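Enoyl-CoA hydratase (Mycobacterium avium subsp. paratuberculosis, PDB 4LK5) probably acts as an enoyl-CoA hydratase of the crotonase family, adding water across the double bond of enoyl-CoA thioesters. Local coordinates at residues D263-S266 and V267-K270; G277-A280 and F281-R285. One frame throughout, in Å; residues are numbered along the deposited sequence.

Contact 1 (D263-S266 and V267-K270); sequences DGQS and VLLK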
# COMPACT_ATOMS: atom_id res chain seq x y z
N ASP C 263 12.53 -2.00 21.58
CA ASP C 263 13.90 -1.48 21.73
C ASP C 263 14.02 0.03 21.57
O ASP C 263 14.89 0.66 22.12
CB ASP C 263 14.85 -2.09 20.69
CG ASP C 263 14.94 -3.61 20.78
OD1 ASP C 263 14.74 -4.22 21.86
OD2 ASP C 263 15.21 -4.21 19.73
N GLY C 264 13.16 0.63 20.78
CA GLY C 264 13.23 2.04 20.56
C GLY C 264 12.49 2.85 21.60
O GLY C 264 13.04 3.84 22.07
N GLN C 265 11.27 2.43 21.97
CA GLN C 265 10.48 3.17 22.95
C GLN C 265 11.13 3.09 24.29
O GLN C 265 11.11 4.09 24.98
CB GLN C 265 9.03 2.67 23.14
CG GLN C 265 7.99 3.16 22.16
CD GLN C 265 7.64 4.64 22.17
OE1 GLN C 265 8.48 5.50 21.96
NE2 GLN C 265 6.36 4.92 22.21
N SER C 266 11.62 1.90 24.66
CA SER C 266 12.36 1.69 25.94
C SER C 266 13.35 2.83 26.19
O SER C 266 13.37 3.38 27.28
CB SER C 266 13.14 0.39 25.90
OG SER C 266 12.24 -0.69 25.87
N VAL C 267 14.13 3.19 25.17
CA VAL C 267 15.06 4.32 25.23
C VAL C 267 14.32 5.68 25.35
O VAL C 267 14.66 6.52 26.18
CB VAL C 267 16.05 4.28 24.02
CG1 VAL C 267 16.95 5.52 23.95
CG2 VAL C 267 16.89 3.02 24.09
N LEU C 268 13.30 5.87 24.53
CA LEU C 268 12.63 7.15 24.44
C LEU C 268 11.82 7.46 25.67
O LEU C 268 11.70 8.63 26.04
CB LEU C 268 11.73 7.20 23.21
CG LEU C 268 12.49 7.19 21.89
CD1 LEU C 268 11.51 6.88 20.78
CD2 LEU C 268 13.23 8.49 21.59
N LEU C 269 11.23 6.45 26.28
CA LEU C 269 10.42 6.68 27.47
C LEU C 269 11.28 7.14 28.67
O LEU C 269 10.81 7.87 29.51
CB LEU C 269 9.63 5.44 27.86
CG LEU C 269 8.22 5.19 27.32
CD1 LEU C 269 7.79 3.73 27.63
CD2 LEU C 269 7.19 6.18 27.88
N LYS C 270 12.53 6.72 28.74
CA LYS C 270 13.41 7.07 29.86
C LYS C 270 14.35 8.21 29.46
O LYS C 270 15.45 8.33 29.99
CB LYS C 270 14.25 5.84 30.24
CG LYS C 270 13.47 4.62 30.77
CD LYS C 270 14.37 3.39 31.03
CE LYS C 270 15.42 3.22 29.93
NZ LYS C 270 16.27 2.00 29.99
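The carboxamide of Gln-265 meets Leu-268 at the oxygen edge, with the methyl CD1 of Leu-268 close to the amide plane, OE1 to CD1 3.5 Å, and the two side chains run obliquely past each other. These are the last two turns of helix 254-269, in the C-terminal helical region of the crotonase fold, and the contact is local, one turn meeting the next. A bend at chi2 (-66°) brings the end of the Gln-265 chain back toward the following turn although its CB points away. Both ends of the amide are held from outside: OE1 accepts from Met-172 N and NE2 donates to Asp-174 OD2, bonds that fix the rotation of the group and tie the helix to the loop carrying Leu-171 and Met-172. Leu-268 also spreads over the carbonyl of Gly-264, with CG 3.4 Å from Gly-264 O, and packs on Leu-171 and Met-172 of its own chain and on Ala-238 of the second subunit, so this flank faces a subunit interface.

Two backbone bonds hold the turn: Leu-268 N to Gly-264 O, 3.2 Å, and the shorter Leu-269 N to Gln-265 O, 2.7 Å. The second is nearly linear at its acceptor, with a C=O...N angle of 173°, and Leu-269 CB rests 3.5 Å from the same Gln-265 O; the side chain beyond leans on Leu-171 and on Ile-115 of helix 113-127. The other flank is more exposed. There Ser-266 OG bonds back to Phe-262 O, and Val-267 lays CG2 3.7 Å from Asp-263 O. Lys-270 bends at chi3 (-41°) and curls its methylenes alongside the preceding turn, bringing CE to 3.4 Å from Ser-266 O.

Contact 2 (G277-A280 and F281-R285); sequences GATA and FQQRR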
# COMPACT_ATOMS: atom_id res chain seq x y z
N GLY C 277 7.72 16.41 26.72
CA GLY C 277 6.54 16.31 25.87
C GLY C 277 5.24 16.10 26.63
O GLY C 277 4.23 16.71 26.31
N ALA C 278 5.27 15.21 27.61
CA ALA C 278 4.06 14.88 28.34
C ALA C 278 3.70 16.03 29.22
O ALA C 278 2.53 16.42 29.30
CB ALA C 278 4.25 13.61 29.16
N THR C 279 4.70 16.58 29.89
CA THR C 279 4.50 17.76 30.70
C THR C 279 3.88 18.85 29.83
O THR C 279 2.85 19.41 30.17
CB THR C 279 5.84 18.26 31.30
OG1 THR C 279 6.48 17.19 32.02
CG2 THR C 279 5.61 19.44 32.24
N ALA C 280 4.50 19.13 28.69
CA ALA C 280 4.03 20.21 27.82
C ALA C 280 2.61 19.97 27.35
O ALA C 280 1.83 20.91 27.25
CB ALA C 280 4.97 20.44 26.64
N PHE C 281 2.26 18.71 27.09
CA PHE C 281 0.88 18.39 26.74
C PHE C 281 -0.05 18.59 27.94
O PHE C 281 -1.16 19.10 27.81
CB PHE C 281 0.78 16.96 26.17
CG PHE C 281 -0.64 16.44 26.10
CD1 PHE C 281 -1.23 15.86 27.20
CD2 PHE C 281 -1.37 16.54 24.92
CE1 PHE C 281 -2.54 15.39 27.14
CE2 PHE C 281 -2.68 16.07 24.85
CZ PHE C 281 -3.28 15.51 25.98
N GLN C 282 0.38 18.15 29.12
CA GLN C 282 -0.38 18.37 30.38
C GLN C 282 -0.63 19.86 30.60
O GLN C 282 -1.72 20.26 30.98
CB GLN C 282 0.39 17.78 31.56
CG GLN C 282 0.14 16.30 31.78
CD GLN C 282 1.20 15.63 32.64
OE1 GLN C 282 2.18 16.26 33.00
NE2 GLN C 282 0.99 14.35 32.98
N GLN C 283 0.38 20.66 30.30
CA GLN C 283 0.33 22.10 30.50
C GLN C 283 -0.32 22.81 29.31
O GLN C 283 -0.38 24.04 29.30
CB GLN C 283 1.74 22.68 30.76
CG GLN C 283 2.45 22.21 32.04
CD GLN C 283 1.67 22.53 33.29
OE1 GLN C 283 1.46 23.70 33.61
NE2 GLN C 283 1.24 21.51 34.01
N ARG C 284 -0.83 22.07 28.33
CA ARG C 284 -1.30 22.70 27.07
C ARG C 284 -0.32 23.76 26.56
O ARG C 284 -0.66 24.92 26.42
CB ARG C 284 -2.70 23.30 27.26
CG ARG C 284 -3.74 22.22 27.47
CD ARG C 284 -5.12 22.79 27.70
NE ARG C 284 -6.14 21.95 27.09
CZ ARG C 284 -6.54 22.02 25.81
NH1 ARG C 284 -6.02 22.92 24.96
NH2 ARG C 284 -7.48 21.19 25.39
N ARG C 285 0.91 23.33 26.32
CA ARG C 285 2.04 24.22 26.10
C ARG C 285 2.90 23.63 25.00
O ARG C 285 2.88 22.43 24.83
CB ARG C 285 2.85 24.28 27.39
CG ARG C 285 3.85 25.41 27.47
CD ARG C 285 4.69 25.32 28.75
NE ARG C 285 5.71 24.27 28.67
CZ ARG C 285 5.89 23.30 29.57
NH1 ARG C 285 5.12 23.21 30.65
NH2 ARG C 285 6.85 22.40 29.37
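Ala-280 O accepts the N-H of Arg-285 at 2.8 Å, reaching five residues along the chain, while Arg-284 N bonds to Phe-281 O at 3.0 Å inside that loop. Before this closure the regular helical pattern runs through Phe-281 N to Gly-277 O, Gln-282 N to Ala-278 O and Gln-283 N to Thr-279 O. The last, at 2.8 Å, approaches its carbonyl almost head-on, whereas the N of Phe-281 sits 31° away from the plane of the Gly-277 carbonyl. Two side chains add polar bonds outside the turn: Thr-279 OG1 to Val-275 O, and Gln-282 NE2 to Ile-98 O, the last residue modelled before a gap in the chain.

The nested pair of bonds, with Arg-284 at positive phi (44°), is a Schellman motif that ends helix 272-282 and turns the chain back across its final turn. That reversal aims the CB of Arg-285 at the helix. With CG anti to its own N (chi1 -165°) and a bend at chi3, the arginine lays one guanidinium face over Ala-280, whose CA is 3.9 Å above the plane, displaced from the centre of the group. The CG2 methyl of Thr-279 comes in at the edge of the same group, 4.1 Å from Arg-285 NH1, the two side chains running alongside each other in the same direction. Arg-285 NH2 also makes a long, weak ion pair with Glu-276 OE2. Ala-280 CB also touches Pro-287 and lies 3.4 Å from Arg-285 O.

Around the helix, Gln-282 extends past the Ala-278 carbonyl, its CG 3.4 Å from Ala-278 O. The Phe-281 ring has Ala-278 O near its plane at one edge, and Phe-281 and Ala-278 both pack on Ile-98.

How the contacts relate
Both contacts are local, at the C-terminal ends of consecutive helices, 254-269 and 272-282, with centres about 19 Å apart and nearest atoms about 8 Å apart, so they do not touch. Each is partly buried and peripheral, but contact 1 is the less exposed, with three of its eight residues exposed against five of nine in contact 2: its leucines and glutamine face helix 113-127, a loop and the second subunit, giving it an inner flank of leucines with one bonded amide among them. Contact 2 meets no other chain of the assembly, and its chemistry is that of a capped helix end, with a Schellman turn and an arginine laid over an alanine.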